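Local coordinates for protein putative hydrolase (Shewanella frigidimarina, PDB 3LHO) that probably acts as an iron(II)-dependent dioxygenase of the 2-oxoadipate dioxygenase/decarboxylase family, turning 2-oxoadipate into 2-hydroxyglutarate, at residues A[40-45]-A[92-97]; A[163-168]-A[233-238]; A[177-182]-A[209-214]. One frame throughout, in Å; residues are numbered along the deposited sequence.

How the interactions relate
Interactions 1, 2 and 3 all reach the same mixed sheet, and the first two share the nickel site. Interaction 1 brings His41, and interaction 2 brings His165 and Glu235; with three waters they complete the coordination of the ion. The centres of these two contacts are about 9 Å apart, and strands 39-47 and 165-169, one from each, are neighbours, joined by backbone bonds from Asp40 and His41 to Thr167. Interaction 3 lies further out, about 10 Å from interaction 2 between centres, where strand 208-212 closes one side of the sheet beside strand 235-239. It still approaches the metal through Gln210, whose NE2 is 3.0 Å from Glu235 OE1.

Interaction 1: A[40-45]-A[92-97]; sequences DHIALR and PKVFIS. With NI (nickel (II) ion), chain B.
His41 and Lys93 face each other on neighbouring parallel strands, with His41 CB 3.2 Å from Lys93 O. The imidazole rises from this pair to the nickel, which it binds through NE2 at 2.1 Å. With CG between the backbone N and the carbonyl carbon (chi1 69°), the ring stands on the sheet face that carries the metal.

The next shell out is Asp40. Its OD2 accepts a hydrogen bond of 2.6 Å from His41 ND1, nearly straight at 171°, on the anti lone pair and in the plane of the imidazole. This His-carboxylate bond should restrain rotation of the ring and so keep NE2 directed at the metal. Lys93 holds the aspartate in turn: its NZ lies 3.0 Å from Asp40 OD1 in a salt bridge. The lysine runs extended to CE and then bends, its chi4 of 74° carrying NZ to the carboxylate. Arg239 forms a second salt bridge to OD1, so the aspartate probably offsets the repulsion between two cations that lie close together.

Backbone bonds tie the strands together in parallel register. Lys93 N donates to Asp40 O from above the carbonyl plane; further along, Lys93 O receives Ile42 N at 3.0 Å, and Phe95 N and O pair with Ile42 O and Leu44 N. Near the far end a water links Leu44 O to Ser97 OG, which is also bonded to Tyr152.

On the face away from the metal, Ile42 CG1 lies 4.1 Å from Val94 CG2, the two side chains side by side under helix 6-20, while Leu44 and Ile96 pack against helix 54-62. Asp40 and His41 both face Thr167 in a classic beta bulge, one point along the pairing of strand 39-47 with strand 165-169; on its other flank, strand 93-99 separates it from strand 79-85.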
loop_
_atom_site.group_PDB
_atom_site.type_symbol
_atom_site.label_atom_id
_atom_site.label_comp_id
_atom_site.label_asym_id
_atom_site.label_seq_id
_atom_site.Cartn_x
_atom_site.Cartn_y
_atom_site.Cartn_z
ATOM N N ASP A 40 5.204 -9.239 -4.706
ATOM C CA ASP A 40 4.162 -9.176 -5.737
ATOM C C ASP A 40 3.815 -7.723 -6.089
ATOM O O ASP A 40 3.669 -7.364 -7.269
ATOM C CB ASP A 40 2.866 -9.848 -5.227
ATOM C CG ASP A 40 1.767 -9.841 -6.273
ATOM O OD1 ASP A 40 1.942 -10.530 -7.287
ATOM O OD2 ASP A 40 0.764 -9.092 -6.160
ATOM N N HIS A 41 3.668 -6.906 -5.042
ATOM C CA HIS A 41 3.294 -5.503 -5.202
ATOM C C HIS A 41 3.547 -4.679 -3.980
ATOM O O HIS A 41 3.812 -5.238 -2.888
ATOM C CB HIS A 41 1.811 -5.341 -5.682
ATOM C CG HIS A 41 0.750 -5.727 -4.687
ATOM N ND1 HIS A 41 0.221 -7.006 -4.620
ATOM C CD2 HIS A 41 0.030 -4.974 -3.804
ATOM C CE1 HIS A 41 -0.736 -7.032 -3.710
ATOM N NE2 HIS A 41 -0.883 -5.812 -3.218
ATOM N N ILE A 42 3.546 -3.355 -4.202
ATOM C CA ILE A 42 3.332 -2.329 -3.186
ATOM C C ILE A 42 2.033 -1.565 -3.511
ATOM O O ILE A 42 1.486 -1.628 -4.648
ATOM C CB ILE A 42 4.576 -1.358 -3.004
ATOM C CG1 ILE A 42 4.842 -0.561 -4.286
ATOM C CG2 ILE A 42 5.833 -2.144 -2.604
ATOM C CD1 ILE A 42 4.857 0.876 -4.155
ATOM N N ALA A 43 1.478 -0.928 -2.484
ATOM C CA ALA A 43 0.242 -0.148 -2.632
ATOM C C ALA A 43 0.470 1.235 -2.064
ATOM O O ALA A 43 0.967 1.352 -0.916
ATOM C CB ALA A 43 -0.924 -0.825 -1.887
ATOM N N LEU A 44 0.106 2.261 -2.830
ATOM C CA LEU A 44 0.161 3.658 -2.399
ATOM C C LEU A 44 -1.209 4.300 -2.532
ATOM O O LEU A 44 -2.034 3.823 -3.320
ATOM C CB LEU A 44 1.195 4.425 -3.241
ATOM C CG LEU A 44 2.608 3.891 -3.330
ATOM C CD1 LEU A 44 3.395 4.729 -4.392
ATOM C CD2 LEU A 44 3.354 3.961 -1.972
ATOM N N ARG A 45 -1.448 5.371 -1.774
ATOM C CA ARG A 45 -2.771 6.007 -1.704
ATOM C C ARG A 45 -2.631 7.506 -1.860
ATOM O O ARG A 45 -1.641 8.060 -1.458
ATOM C CB ARG A 45 -3.344 5.784 -0.325
ATOM C CG ARG A 45 -3.634 4.317 -0.026
ATOM C CD ARG A 45 -4.227 4.188 1.332
ATOM N NE ARG A 45 -4.836 2.878 1.500
ATOM C CZ ARG A 45 -5.567 2.486 2.539
ATOM N NH1 ARG A 45 -5.790 3.297 3.556
ATOM N NH2 ARG A 45 -6.087 1.258 2.549
ATOM N N PRO A 92 8.459 -5.369 -7.998
ATOM C CA PRO A 92 7.067 -5.456 -7.662
ATOM C C PRO A 92 6.153 -4.731 -8.656
ATOM O O PRO A 92 6.541 -3.721 -9.243
ATOM C CB PRO A 92 7.016 -4.775 -6.280
ATOM C CG PRO A 92 8.230 -3.955 -6.186
ATOM C CD PRO A 92 9.254 -4.678 -6.970
ATOM N N LYS A 93 4.921 -5.190 -8.816
ATOM C CA LYS A 93 3.924 -4.349 -9.369
ATOM C C LYS A 93 3.652 -3.205 -8.407
ATOM O O LYS A 93 3.791 -3.349 -7.215
ATOM C CB LYS A 93 2.586 -5.109 -9.601
ATOM C CG LYS A 93 2.703 -6.305 -10.519
ATOM C CD LYS A 93 1.338 -6.975 -10.623
ATOM C CE LYS A 93 1.434 -8.386 -11.092
ATOM N NZ LYS A 93 1.960 -9.227 -9.979
ATOM N N VAL A 94 3.199 -2.090 -8.957
ATOM C CA VAL A 94 2.889 -0.892 -8.219
ATOM C C VAL A 94 1.407 -0.544 -8.407
ATOM O O VAL A 94 0.927 -0.298 -9.503
ATOM C CB VAL A 94 3.823 0.279 -8.628
ATOM C CG1 VAL A 94 3.356 1.592 -7.940
ATOM C CG2 VAL A 94 5.275 -0.098 -8.307
ATOM N N PHE A 95 0.689 -0.604 -7.304
ATOM C CA PHE A 95 -0.718 -0.329 -7.275
ATOM C C PHE A 95 -0.904 1.048 -6.618
ATOM O O PHE A 95 -0.443 1.262 -5.468
ATOM C CB PHE A 95 -1.403 -1.388 -6.442
ATOM C CG PHE A 95 -2.893 -1.287 -6.454
ATOM C CD1 PHE A 95 -3.642 -1.796 -7.512
ATOM C CD2 PHE A 95 -3.550 -0.657 -5.378
ATOM C CE1 PHE A 95 -5.060 -1.687 -7.522
ATOM C CE2 PHE A 95 -4.931 -0.540 -5.353
ATOM C CZ PHE A 95 -5.708 -1.064 -6.441
ATOM N N ILE A 96 -1.543 1.965 -7.350
ATOM C CA ILE A 96 -1.747 3.346 -6.866
ATOM C C ILE A 96 -3.216 3.682 -6.976
ATOM O O ILE A 96 -3.842 3.568 -8.042
ATOM C CB ILE A 96 -0.862 4.413 -7.557
ATOM C CG1 ILE A 96 0.606 4.008 -7.656
ATOM C CG2 ILE A 96 -1.041 5.792 -6.835
ATOM C CD1 ILE A 96 1.490 5.062 -8.453
ATOM N N SER A 97 -3.823 4.027 -5.836
ATOM C CA SER A 97 -5.233 4.421 -5.855
ATOM C C SER A 97 -5.378 5.883 -5.407
ATOM O O SER A 97 -4.431 6.480 -4.862
ATOM C CB SER A 97 -6.057 3.486 -4.981
ATOM O OG SER A 97 -5.734 3.602 -3.599
HETATM NI NI NI B . -2.410 -5.399 -1.787
HETATM O O HOH W 1 -3.894 1.652 -2.900
HETATM O O HOH W 2 -4.573 -5.345 -0.711
HETATM O O HOH W 3 -3.759 -6.387 -2.950
HETATM O O HOH W 4 -3.540 -3.867 -3.069
#

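Interaction 2: A[163-168]-A[233-238]; sequences ANHFTV and FYEFAR. With NI (nickel (II) ion), chain B.
His165 and Glu235 meet at the nickel, bound by NE2 at 2.1 Å and by OE1 at 2.2 Å. The planes of ring and carboxylate are 63° apart, and the two ligand atoms come close because they share the metal.

Hydrogen bonds set both ligands. Thr167 OG1 donates to Glu235 OE1 at 2.7 Å, on the anti side and out of the carboxylate plane, while a metal-bound water donates to OE2. His165 ND1 donates a hydrogen bond to Asn164 OD1 at 2.8 Å, in the ring plane and on a lone pair. Backbone bonds from Glu235 N to Phe166 O, Val168 N to Glu235 O and Ala237 N to Val168 O join the parallel strands.

Among the rings, Phe233 CE1 lies over one face of His165, 3.5 Å from CG. Apolar packing fills the other side of the sheet, where Val168 CG2 nears Tyr234 CZ at 3.6 Å.

An alanine at Thr167 would probably leave Glu235 OE1 without its hydroxyl partner and open a gap beside Ala237 CB. Together with His41, the third protein ligand, this makes a two-histidine, one-carboxylate set consistent with an iron(II) dioxygenase, here occupied by nickel.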
loop_
_atom_site.group_PDB
_atom_site.type_symbol
_atom_site.label_atom_id
_atom_site.label_comp_id
_atom_site.label_asym_id
_atom_site.label_seq_id
_atom_site.Cartn_x
_atom_site.Cartn_y
_atom_site.Cartn_z
ATOM N N ALA A 163 4.373 3.918 2.149
ATOM C CA ALA A 163 3.721 2.673 1.581
ATOM C C ALA A 163 2.603 2.244 2.493
ATOM O O ALA A 163 2.762 2.235 3.710
ATOM C CB ALA A 163 4.745 1.516 1.409
ATOM N N ASN A 164 1.441 1.907 1.922
ATOM C CA ASN A 164 0.374 1.329 2.708
ATOM C C ASN A 164 0.660 -0.132 3.016
ATOM O O ASN A 164 0.405 -0.584 4.126
ATOM C CB ASN A 164 -0.974 1.443 1.999
ATOM C CG ASN A 164 -2.133 0.760 2.785
ATOM O OD1 ASN A 164 -2.491 -0.372 2.497
ATOM N ND2 ASN A 164 -2.694 1.451 3.783
ATOM N N HIS A 165 1.192 -0.860 2.032
ATOM C CA HIS A 165 1.719 -2.226 2.291
ATOM C C HIS A 165 2.660 -2.702 1.206
ATOM O O HIS A 165 2.631 -2.199 0.076
ATOM C CB HIS A 165 0.588 -3.257 2.525
ATOM C CG HIS A 165 -0.361 -3.425 1.381
ATOM N ND1 HIS A 165 -1.512 -2.679 1.240
ATOM C CD2 HIS A 165 -0.389 -4.343 0.382
ATOM C CE1 HIS A 165 -2.173 -3.079 0.173
ATOM N NE2 HIS A 165 -1.505 -4.086 -0.382
ATOM N N PHE A 166 3.536 -3.632 1.596
ATOM C CA PHE A 166 4.219 -4.539 0.677
ATOM C C PHE A 166 3.526 -5.887 0.705
ATOM O O PHE A 166 3.008 -6.288 1.754
ATOM C CB PHE A 166 5.633 -4.748 1.122
ATOM C CG PHE A 166 6.518 -3.634 0.752
ATOM C CD1 PHE A 166 6.375 -2.396 1.360
ATOM C CD2 PHE A 166 7.527 -3.821 -0.199
ATOM C CE1 PHE A 166 7.230 -1.344 1.022
ATOM C CE2 PHE A 166 8.407 -2.770 -0.500
ATOM C CZ PHE A 166 8.208 -1.536 0.062
ATOM N N THR A 167 3.556 -6.578 -0.436
ATOM C CA THR A 167 2.996 -7.903 -0.577
ATOM C C THR A 167 4.002 -8.900 -1.140
ATOM O O THR A 167 4.512 -8.705 -2.252
ATOM C CB THR A 167 1.771 -7.882 -1.492
ATOM O OG1 THR A 167 0.800 -6.969 -0.959
ATOM C CG2 THR A 167 1.177 -9.318 -1.582
ATOM N N VAL A 168 4.286 -9.948 -0.362
ATOM C CA VAL A 168 5.158 -11.036 -0.755
ATOM C C VAL A 168 4.569 -11.886 -1.847
ATOM O O VAL A 168 3.377 -12.200 -1.814
ATOM C CB VAL A 168 5.518 -11.909 0.469
ATOM C CG1 VAL A 168 6.370 -13.105 0.057
ATOM C CG2 VAL A 168 6.265 -11.020 1.515
ATOM N N PHE A 233 -0.505 -3.453 7.658
ATOM C CA PHE A 233 -0.239 -4.867 7.582
ATOM C C PHE A 233 0.818 -5.187 6.491
ATOM O O PHE A 233 1.161 -4.330 5.675
ATOM C CB PHE A 233 -1.530 -5.654 7.290
ATOM C CG PHE A 233 -2.289 -5.194 6.081
ATOM C CD1 PHE A 233 -1.827 -5.491 4.798
ATOM C CD2 PHE A 233 -3.473 -4.488 6.210
ATOM C CE1 PHE A 233 -2.519 -5.064 3.660
ATOM C CE2 PHE A 233 -4.185 -4.075 5.099
ATOM C CZ PHE A 233 -3.699 -4.369 3.806
ATOM N N TYR A 234 1.322 -6.429 6.550
ATOM C CA TYR A 234 2.153 -7.071 5.530
ATOM C C TYR A 234 1.261 -8.146 4.897
ATOM O O TYR A 234 0.598 -8.897 5.603
ATOM C CB TYR A 234 3.324 -7.719 6.243
ATOM C CG TYR A 234 4.575 -8.108 5.477
ATOM C CD1 TYR A 234 5.059 -7.364 4.383
ATOM C CD2 TYR A 234 5.339 -9.198 5.912
ATOM C CE1 TYR A 234 6.246 -7.742 3.724
ATOM C CE2 TYR A 234 6.523 -9.551 5.276
ATOM C CZ TYR A 234 6.984 -8.805 4.200
ATOM O OH TYR A 234 8.156 -9.178 3.585
ATOM N N GLU A 235 1.273 -8.208 3.577
ATOM C CA GLU A 235 0.371 -9.025 2.783
ATOM C C GLU A 235 1.142 -10.109 2.000
ATOM O O GLU A 235 2.354 -10.004 1.826
ATOM C CB GLU A 235 -0.364 -8.113 1.827
ATOM C CG GLU A 235 -1.589 -8.707 1.114
ATOM C CD GLU A 235 -2.371 -7.623 0.348
ATOM O OE1 GLU A 235 -1.902 -7.224 -0.747
ATOM O OE2 GLU A 235 -3.441 -7.160 0.834
ATOM N N PHE A 236 0.410 -11.145 1.568
ATOM C CA PHE A 236 0.953 -12.327 0.863
ATOM C C PHE A 236 0.003 -12.636 -0.261
ATOM O O PHE A 236 -1.193 -12.634 -0.069
ATOM C CB PHE A 236 1.105 -13.502 1.849
ATOM C CG PHE A 236 1.812 -13.096 3.118
ATOM C CD1 PHE A 236 3.184 -13.150 3.202
ATOM C CD2 PHE A 236 1.106 -12.569 4.192
ATOM C CE1 PHE A 236 3.838 -12.691 4.343
ATOM C CE2 PHE A 236 1.770 -12.120 5.341
ATOM C CZ PHE A 236 3.122 -12.171 5.401
ATOM N N ALA A 237 0.519 -12.864 -1.465
ATOM C CA ALA A 237 -0.352 -13.138 -2.607
ATOM C C ALA A 237 0.193 -14.291 -3.447
ATOM O O ALA A 237 1.388 -14.340 -3.761
ATOM C CB ALA A 237 -0.497 -11.863 -3.501
ATOM N N ARG A 238 -0.698 -15.215 -3.804
ATOM C CA ARG A 238 -0.430 -16.196 -4.816
ATOM C C ARG A 238 -1.288 -15.896 -6.040
ATOM O O ARG A 238 -2.494 -15.834 -5.929
ATOM C CB ARG A 238 -0.734 -17.604 -4.312
ATOM C CG ARG A 238 -0.423 -18.689 -5.349
ATOM C CD ARG A 238 -0.423 -20.093 -4.773
ATOM N NE ARG A 238 -0.368 -21.099 -5.847
ATOM C CZ ARG A 238 -0.557 -22.409 -5.685
ATOM N NH1 ARG A 238 -0.822 -22.931 -4.499
ATOM N NH2 ARG A 238 -0.469 -23.211 -6.729
HETATM NI NI NI B . -2.410 -5.399 -1.787
HETATM O O HOH W 5 -1.585 -1.825 5.456
HETATM O O HOH W 2 -4.573 -5.345 -0.711
HETATM O O HOH W 3 -3.759 -6.387 -2.950
HETATM O O HOH W 4 -3.540 -3.867 -3.069
#

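Interaction 3: A[177-182]-A[209-214]; sequences ERIEDV and EQSSTM
Ile179, in the first turn of helix 179-188, packs against Glu209 and Ser211 of strand 208-212, the outermost strand on this side of the mixed sheet, in a protein whose family belongs to the glyoxalase clan. The tight part of this helix-on-strand contact is the isoleucine. Its CG1 is anti to the backbone N (chi1 -169°), and beyond it CD1 rests on the peptide between Gln210 and Ser211, 3.5 Å from Ser211 N and equally near Ser211 OG. That hydroxyl is bonded to Asn183, one turn further along the helix. The other branch, CG2, lies against the Glu209 carboxylate, 3.7 Å from OE1, whose direct partner is Tyr240 OH.

The looser side is polar and watery. Glu180 and Glu209 cross at about a right angle, like charges close together with Glu180 OE2 4.0 Å from Glu209 OE2. Two waters lie between the acids. Arg178, at the N-cap position, turns one guanidinium face to Glu180 CB; its NE bonds Asp181 OD2 at 3.2 Å, and its charge probably eases the repulsion through a long salt bridge to Glu180. One of the waters accepts a hydrogen bond from Ile179 N and lies 2.6 Å from Glu209 OE1.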
loop_
_atom_site.group_PDB
_atom_site.type_symbol
_atom_site.label_atom_id
_atom_site.label_comp_id
_atom_site.label_asym_id
_atom_site.label_seq_id
_atom_site.Cartn_x
_atom_site.Cartn_y
_atom_site.Cartn_z
ATOM N N GLU A 177 4.667 -23.712 -1.376
ATOM C CA GLU A 177 3.793 -23.783 -2.528
ATOM C C GLU A 177 2.466 -23.045 -2.296
ATOM O O GLU A 177 1.994 -22.297 -3.166
ATOM C CB GLU A 177 3.501 -25.241 -2.828
ATOM C CG GLU A 177 2.530 -25.430 -3.974
ATOM C CD GLU A 177 2.350 -26.900 -4.316
ATOM O OE1 GLU A 177 3.130 -27.733 -3.831
ATOM O OE2 GLU A 177 1.432 -27.206 -5.081
ATOM N N ARG A 178 1.864 -23.256 -1.123
ATOM C CA ARG A 178 0.494 -22.831 -0.885
ATOM C C ARG A 178 0.441 -21.720 0.132
ATOM O O ARG A 178 1.197 -21.728 1.119
ATOM C CB ARG A 178 -0.364 -24.008 -0.386
ATOM C CG ARG A 178 -0.421 -25.242 -1.326
ATOM C CD ARG A 178 -1.495 -26.270 -0.861
ATOM N NE ARG A 178 -1.388 -26.529 0.581
ATOM C CZ ARG A 178 -2.411 -26.705 1.436
ATOM N NH1 ARG A 178 -3.689 -26.662 1.042
ATOM N NH2 ARG A 178 -2.149 -26.919 2.726
ATOM N N ILE A 179 -0.482 -20.779 -0.089
ATOM C CA ILE A 179 -0.738 -19.690 0.867
ATOM C C ILE A 179 -1.059 -20.257 2.273
ATOM O O ILE A 179 -0.577 -19.730 3.295
ATOM C CB ILE A 179 -1.855 -18.670 0.345
ATOM C CG1 ILE A 179 -1.902 -17.422 1.239
ATOM C CG2 ILE A 179 -3.261 -19.329 0.262
ATOM C CD1 ILE A 179 -2.475 -16.155 0.596
ATOM N N GLU A 180 -1.828 -21.349 2.321
ATOM C CA GLU A 180 -2.137 -22.016 3.598
ATOM C C GLU A 180 -0.874 -22.412 4.355
ATOM O O GLU A 180 -0.833 -22.333 5.563
ATOM C CB GLU A 180 -3.040 -23.243 3.424
ATOM C CG GLU A 180 -4.420 -22.908 2.866
ATOM C CD GLU A 180 -4.447 -22.802 1.338
ATOM O OE1 GLU A 180 -3.378 -22.850 0.676
ATOM O OE2 GLU A 180 -5.549 -22.658 0.789
ATOM N N ASP A 181 0.159 -22.835 3.636
ATOM C CA ASP A 181 1.387 -23.253 4.287
ATOM C C ASP A 181 2.175 -22.056 4.772
ATOM O O ASP A 181 2.782 -22.107 5.829
ATOM C CB ASP A 181 2.221 -24.112 3.341
ATOM C CG ASP A 181 1.524 -25.419 3.000
ATOM O OD1 ASP A 181 0.987 -26.050 3.933
ATOM O OD2 ASP A 181 1.481 -25.787 1.816
ATOM N N VAL A 182 2.161 -20.967 4.020
ATOM C CA VAL A 182 2.810 -19.719 4.504
ATOM C C VAL A 182 2.104 -19.230 5.766
ATOM O O VAL A 182 2.735 -18.849 6.757
ATOM C CB VAL A 182 2.770 -18.616 3.432
ATOM C CG1 VAL A 182 3.307 -17.271 3.985
ATOM C CG2 VAL A 182 3.562 -19.082 2.190
ATOM N N GLU A 209 -5.067 -15.434 -4.483
ATOM C CA GLU A 209 -5.278 -15.668 -3.057
ATOM C C GLU A 209 -4.426 -14.703 -2.285
ATOM O O GLU A 209 -3.264 -14.538 -2.620
ATOM C CB GLU A 209 -4.889 -17.084 -2.656
ATOM C CG GLU A 209 -5.792 -18.175 -3.190
ATOM C CD GLU A 209 -5.181 -19.570 -3.017
ATOM O OE1 GLU A 209 -3.999 -19.780 -3.349
ATOM O OE2 GLU A 209 -5.888 -20.466 -2.533
ATOM N N GLN A 210 -4.982 -14.083 -1.243
ATOM C CA GLN A 210 -4.229 -13.138 -0.426
ATOM C C GLN A 210 -4.500 -13.371 1.045
ATOM O O GLN A 210 -5.564 -13.865 1.422
ATOM C CB GLN A 210 -4.555 -11.682 -0.802
ATOM C CG GLN A 210 -4.125 -11.275 -2.209
ATOM C CD GLN A 210 -4.427 -9.812 -2.542
ATOM O OE1 GLN A 210 -5.576 -9.435 -2.708
ATOM N NE2 GLN A 210 -3.393 -8.998 -2.644
ATOM N N SER A 211 -3.506 -13.045 1.861
ATOM C CA SER A 211 -3.634 -13.084 3.306
ATOM C C SER A 211 -2.781 -11.949 3.840
ATOM O O SER A 211 -2.011 -11.356 3.076
ATOM C CB SER A 211 -3.135 -14.437 3.833
ATOM O OG SER A 211 -1.741 -14.541 3.635
ATOM N N SER A 212 -2.968 -11.595 5.109
ATOM C CA SER A 212 -2.204 -10.519 5.731
ATOM C C SER A 212 -2.077 -10.679 7.226
ATOM O O SER A 212 -2.908 -11.290 7.881
ATOM C CB SER A 212 -2.812 -9.123 5.436
ATOM O OG SER A 212 -4.200 -9.050 5.758
ATOM N N THR A 213 -1.024 -10.077 7.762
ATOM C CA THR A 213 -0.897 -9.887 9.180
ATOM C C THR A 213 -1.950 -8.902 9.641
ATOM O O THR A 213 -2.531 -8.161 8.859
ATOM C CB THR A 213 0.482 -9.306 9.532
ATOM O OG1 THR A 213 0.656 -8.056 8.859
ATOM C CG2 THR A 213 1.571 -10.251 9.124
HETATM N N MSE A 214 -2.219 -8.904 10.935
HETATM C CA MSE A 214 -2.933 -7.790 11.526
HETATM C C MSE A 214 -2.008 -6.599 11.568
HETATM O O MSE A 214 -0.809 -6.766 11.752
HETATM C CB MSE A 214 -3.367 -8.172 12.911
HETATM C CG MSE A 214 -4.693 -8.933 12.888
HETATM SE SE MSE A 214 -5.425 -8.386 14.528
HETATM C CE MSE A 214 -4.482 -9.560 15.486
HETATM O O HOH W 6 -2.421 -21.510 -2.171
HETATM O O HOH W 7 -4.573 -23.032 -1.775
#